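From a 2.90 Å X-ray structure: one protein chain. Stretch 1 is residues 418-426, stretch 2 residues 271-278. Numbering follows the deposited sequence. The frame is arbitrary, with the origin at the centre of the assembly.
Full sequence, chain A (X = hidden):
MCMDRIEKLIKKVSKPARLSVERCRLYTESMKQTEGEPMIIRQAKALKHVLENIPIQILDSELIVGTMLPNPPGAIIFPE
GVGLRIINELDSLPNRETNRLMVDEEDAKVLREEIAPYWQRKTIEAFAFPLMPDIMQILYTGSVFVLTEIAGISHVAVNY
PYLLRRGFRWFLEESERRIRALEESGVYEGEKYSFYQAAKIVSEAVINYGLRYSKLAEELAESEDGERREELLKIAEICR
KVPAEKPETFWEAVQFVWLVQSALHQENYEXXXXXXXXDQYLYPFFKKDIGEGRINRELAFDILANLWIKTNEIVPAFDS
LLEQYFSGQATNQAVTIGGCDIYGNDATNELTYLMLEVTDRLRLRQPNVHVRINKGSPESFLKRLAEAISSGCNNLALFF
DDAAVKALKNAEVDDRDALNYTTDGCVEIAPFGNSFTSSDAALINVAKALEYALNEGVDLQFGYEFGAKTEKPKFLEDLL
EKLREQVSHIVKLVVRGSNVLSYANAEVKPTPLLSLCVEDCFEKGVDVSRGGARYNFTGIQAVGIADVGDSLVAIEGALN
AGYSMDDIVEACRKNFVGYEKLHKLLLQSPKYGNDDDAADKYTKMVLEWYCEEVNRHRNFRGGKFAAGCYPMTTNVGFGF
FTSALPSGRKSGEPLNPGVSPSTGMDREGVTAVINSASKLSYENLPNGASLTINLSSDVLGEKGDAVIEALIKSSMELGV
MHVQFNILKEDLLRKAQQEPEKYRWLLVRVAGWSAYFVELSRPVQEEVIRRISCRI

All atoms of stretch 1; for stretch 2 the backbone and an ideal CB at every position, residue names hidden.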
# COMPACT_ATOMS: atom_id res chain seq x y z
N ALA A 418 24.22 9.59 2.39
CA ALA A 418 24.75 10.94 2.15
C ALA A 418 26.27 11.01 2.32
O ALA A 418 26.95 11.58 1.48
CB ALA A 418 24.08 11.97 3.06
N LEU A 419 26.79 10.44 3.41
CA LEU A 419 28.24 10.33 3.62
C LEU A 419 28.92 9.62 2.45
O LEU A 419 29.96 10.06 1.98
CB LEU A 419 28.55 9.58 4.91
CG LEU A 419 28.81 10.29 6.26
CD1 LEU A 419 29.20 11.78 6.09
CD2 LEU A 419 27.64 10.15 7.20
N ASN A 420 28.32 8.56 1.94
CA ASN A 420 28.90 7.80 0.84
C ASN A 420 28.43 8.31 -0.53
O ASN A 420 28.09 7.53 -1.42
CB ASN A 420 28.52 6.31 1.02
CG ASN A 420 29.27 5.38 0.09
OD1 ASN A 420 30.50 5.25 0.17
ND2 ASN A 420 28.53 4.69 -0.79
N TYR A 421 28.41 9.62 -0.72
CA TYR A 421 27.83 10.12 -1.94
C TYR A 421 28.83 10.03 -3.07
O TYR A 421 30.02 9.88 -2.84
CB TYR A 421 27.29 11.53 -1.81
CG TYR A 421 28.33 12.63 -1.76
CD1 TYR A 421 28.69 13.36 -2.91
CD2 TYR A 421 28.95 12.97 -0.56
CE1 TYR A 421 29.63 14.37 -2.84
CE2 TYR A 421 29.89 13.99 -0.49
CZ TYR A 421 30.23 14.67 -1.62
OH TYR A 421 31.15 15.67 -1.50
N THR A 422 28.31 10.13 -4.28
CA THR A 422 29.11 10.20 -5.47
C THR A 422 28.74 11.44 -6.26
O THR A 422 27.77 12.13 -5.97
CB THR A 422 28.87 8.99 -6.36
OG1 THR A 422 29.78 9.02 -7.48
CG2 THR A 422 27.42 8.98 -6.85
N THR A 423 29.54 11.72 -7.27
CA THR A 423 29.23 12.79 -8.16
C THR A 423 29.01 12.19 -9.56
O THR A 423 29.41 11.06 -9.82
CB THR A 423 30.37 13.82 -8.16
OG1 THR A 423 31.53 13.22 -8.71
CG2 THR A 423 30.74 14.26 -6.73
N ASP A 424 28.35 12.94 -10.43
CA ASP A 424 28.27 12.58 -11.85
C ASP A 424 28.11 13.86 -12.68
O ASP A 424 27.65 14.91 -12.17
CB ASP A 424 27.10 11.63 -12.13
CG ASP A 424 25.74 12.23 -11.76
OD1 ASP A 424 25.37 12.17 -10.56
OD2 ASP A 424 25.03 12.74 -12.66
N GLY A 425 28.47 13.77 -13.96
CA GLY A 425 28.37 14.92 -14.86
C GLY A 425 29.36 16.03 -14.58
O GLY A 425 30.55 15.79 -14.49
N CYS A 426 28.86 17.26 -14.45
CA CYS A 426 29.69 18.36 -14.01
C CYS A 426 29.86 18.42 -12.50
O CYS A 426 30.96 18.20 -11.96
CB CYS A 426 29.04 19.66 -14.40
SG CYS A 426 28.60 19.73 -16.08
N UNK A 271 25.41 11.46 -22.16
CA UNK A 271 25.63 12.38 -21.06
C UNK A 271 25.76 11.74 -19.68
O UNK A 271 24.82 11.16 -19.14
CB UNK A 271 24.48 13.39 -21.03
N UNK A 272 26.96 11.86 -19.13
CA UNK A 272 27.18 11.75 -17.69
C UNK A 272 27.06 10.38 -17.08
O UNK A 272 26.80 10.28 -15.89
CB UNK A 272 26.19 12.67 -16.97
N UNK A 273 27.25 9.33 -17.88
CA UNK A 273 27.28 7.99 -17.34
C UNK A 273 28.61 7.84 -16.62
O UNK A 273 29.66 7.78 -17.26
CB UNK A 273 27.10 6.93 -18.43
N UNK A 274 28.58 7.80 -15.30
CA UNK A 274 29.80 7.98 -14.51
C UNK A 274 30.19 6.73 -13.74
O UNK A 274 29.43 5.78 -13.66
CB UNK A 274 29.62 9.14 -13.53
N UNK A 275 31.40 6.73 -13.19
CA UNK A 275 31.93 5.52 -12.59
C UNK A 275 31.93 5.53 -11.06
O UNK A 275 32.25 4.52 -10.43
CB UNK A 275 33.36 5.29 -13.09
N UNK A 276 31.58 6.66 -10.46
CA UNK A 276 31.40 6.73 -9.02
C UNK A 276 32.66 6.79 -8.21
O UNK A 276 33.68 7.30 -8.65
CB UNK A 276 30.58 5.52 -8.55
N UNK A 277 32.61 6.27 -7.00
CA UNK A 277 33.79 6.29 -6.14
C UNK A 277 34.78 5.18 -6.47
O UNK A 277 35.00 4.27 -5.67
CB UNK A 277 33.37 6.18 -4.67
N UNK A 278 35.39 5.34 -7.64
CA UNK A 278 36.30 4.39 -8.25
C UNK A 278 37.54 4.10 -7.41
O UNK A 278 38.05 2.98 -7.45
CB UNK A 278 36.73 4.91 -9.62

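The two stretches run in roughly opposite directions, 150° apart end to end.

Position 271 lies beyond the end of the contact. Its CA-to-CB bond points sideways, and nothing of stretch 1 lies within 5.5 Å of the ideal CB. Stretch 1 sets no preference here. The residue is Gln-271, and it does not touch stretch 1.

Position 272 points its CB toward stretch 1. The ideal CB is 3.8 Å from Gly-425 CA and 4.5 Å from Asp-424 OD2. The space ahead is short, so a small side chain suits best. Phi/psi of 72/24 is left-handed, which glycine tolerates most easily and asparagine or aspartate fairly well. The backbone alone would therefore suggest glycine. The residue is Ala-272. Its methyl packs against the glycine, with CB 3.6 Å from Gly-425 CA. A CB on Gly-425 would point sideways and lie 3.5 Å from Ala-272 CB, a close contact but not a clear clash; it is the positive phi of Gly-425 that favours glycine there.

Position 273 turns its CB away from stretch 1, and its backbone angles are extended. Stretch 1 neither offers it a partner nor limits its size. A beta-branched residue would suit the backbone, but others would too. The residue is Ile-273, with chi1 m and chi2 t.

Position 274 points toward stretch 1. The ideal CB is 3.8 Å from Asp-424 CB, 4.2 Å from Thr-423 O and 4.8 Å from Gly-425 N. This is a close approach, with polar backbone atoms nearby. Serine, alanine or glycine would suit, and perhaps threonine or cysteine. The residue is Ser-274, with chi1 m. Its OG lies 3.3 Å from Asp-424 CB and 3.6 Å from Gly-425 N, contacts that are not hydrogen bonds. The hydroxyl instead donates to its own stretch, from Ser-274 OG to Ala-272 O at 2.9 Å.

Position 275 points away from stretch 1. Many side chains would be compatible as far as stretch 1 is concerned. The residue is Met-275, and it makes no contact there.

Position 276 has phi/psi of 78/-150, which by itself favours glycine. An ideal CB would point sideways, 3.7 Å from Thr-422 OG1. The residue is Gly-276. Its CA comes 3.2 Å from Thr-422 OG1. A water bridges the two stretches here: it accepts from Gly-276 N at 2.8 Å and donates to Thr-423 O at 2.8 Å.

Position 277 points sideways, with its ideal CB 5.3 Å from Tyr-421 O. Further along, stretch 1 offers acceptors: Tyr-421 O, Leu-419 O and Asn-420 OD1. A long donor such as arginine or lysine could reach them. The N-cap position would also suit serine, threonine, aspartate or asparagine, but these are shorter. The residue is Arg-277, whose 82 Å² of covered surface is the largest here. Its CD passes 3.4 Å from Tyr-421 O. At its end, Arg-277 NH1 gives a weak hydrogen bond to Asn-420 OD1, 2.9 Å long with an angle of 118°.

Position 278 is helical and out of reach of stretch 1. Stretch 1 sets no limit, so any residue that suits a helix would do. The residue is Ile-278.

Stretch 2 (271-278) QAISMGRI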
# COMPACT_ATOMS: atom_id res chain seq x y z
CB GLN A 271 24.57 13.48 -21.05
CG GLN A 271 24.41 14.16 -22.36
CD GLN A 271 25.66 14.85 -22.78
OE1 GLN A 271 26.21 15.62 -22.01
NE2 GLN A 271 26.13 14.58 -24.00
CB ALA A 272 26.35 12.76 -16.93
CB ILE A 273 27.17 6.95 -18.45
CG1 ILE A 273 25.96 7.24 -19.31
CG2 ILE A 273 27.07 5.56 -17.87
CD1 ILE A 273 25.79 6.26 -20.43
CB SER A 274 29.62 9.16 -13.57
OG SER A 274 29.23 10.31 -14.31
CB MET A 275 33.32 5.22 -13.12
CG MET A 275 33.32 4.63 -14.52
SD MET A 275 34.94 4.77 -15.30
CE MET A 275 34.65 6.16 -16.40
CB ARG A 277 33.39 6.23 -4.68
CG ARG A 277 32.53 7.38 -4.27
CD ARG A 277 32.25 7.31 -2.80
NE ARG A 277 33.35 7.85 -2.04
CZ ARG A 277 33.32 7.96 -0.73
NH1 ARG A 277 32.24 7.55 -0.10
NH2 ARG A 277 34.34 8.48 -0.05
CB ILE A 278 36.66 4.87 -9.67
CG1 ILE A 278 37.22 3.75 -10.53
CG2 ILE A 278 37.60 6.06 -9.61
CD1 ILE A 278 37.21 4.07 -12.01
O HOH W 1 31.50 9.48 -10.72
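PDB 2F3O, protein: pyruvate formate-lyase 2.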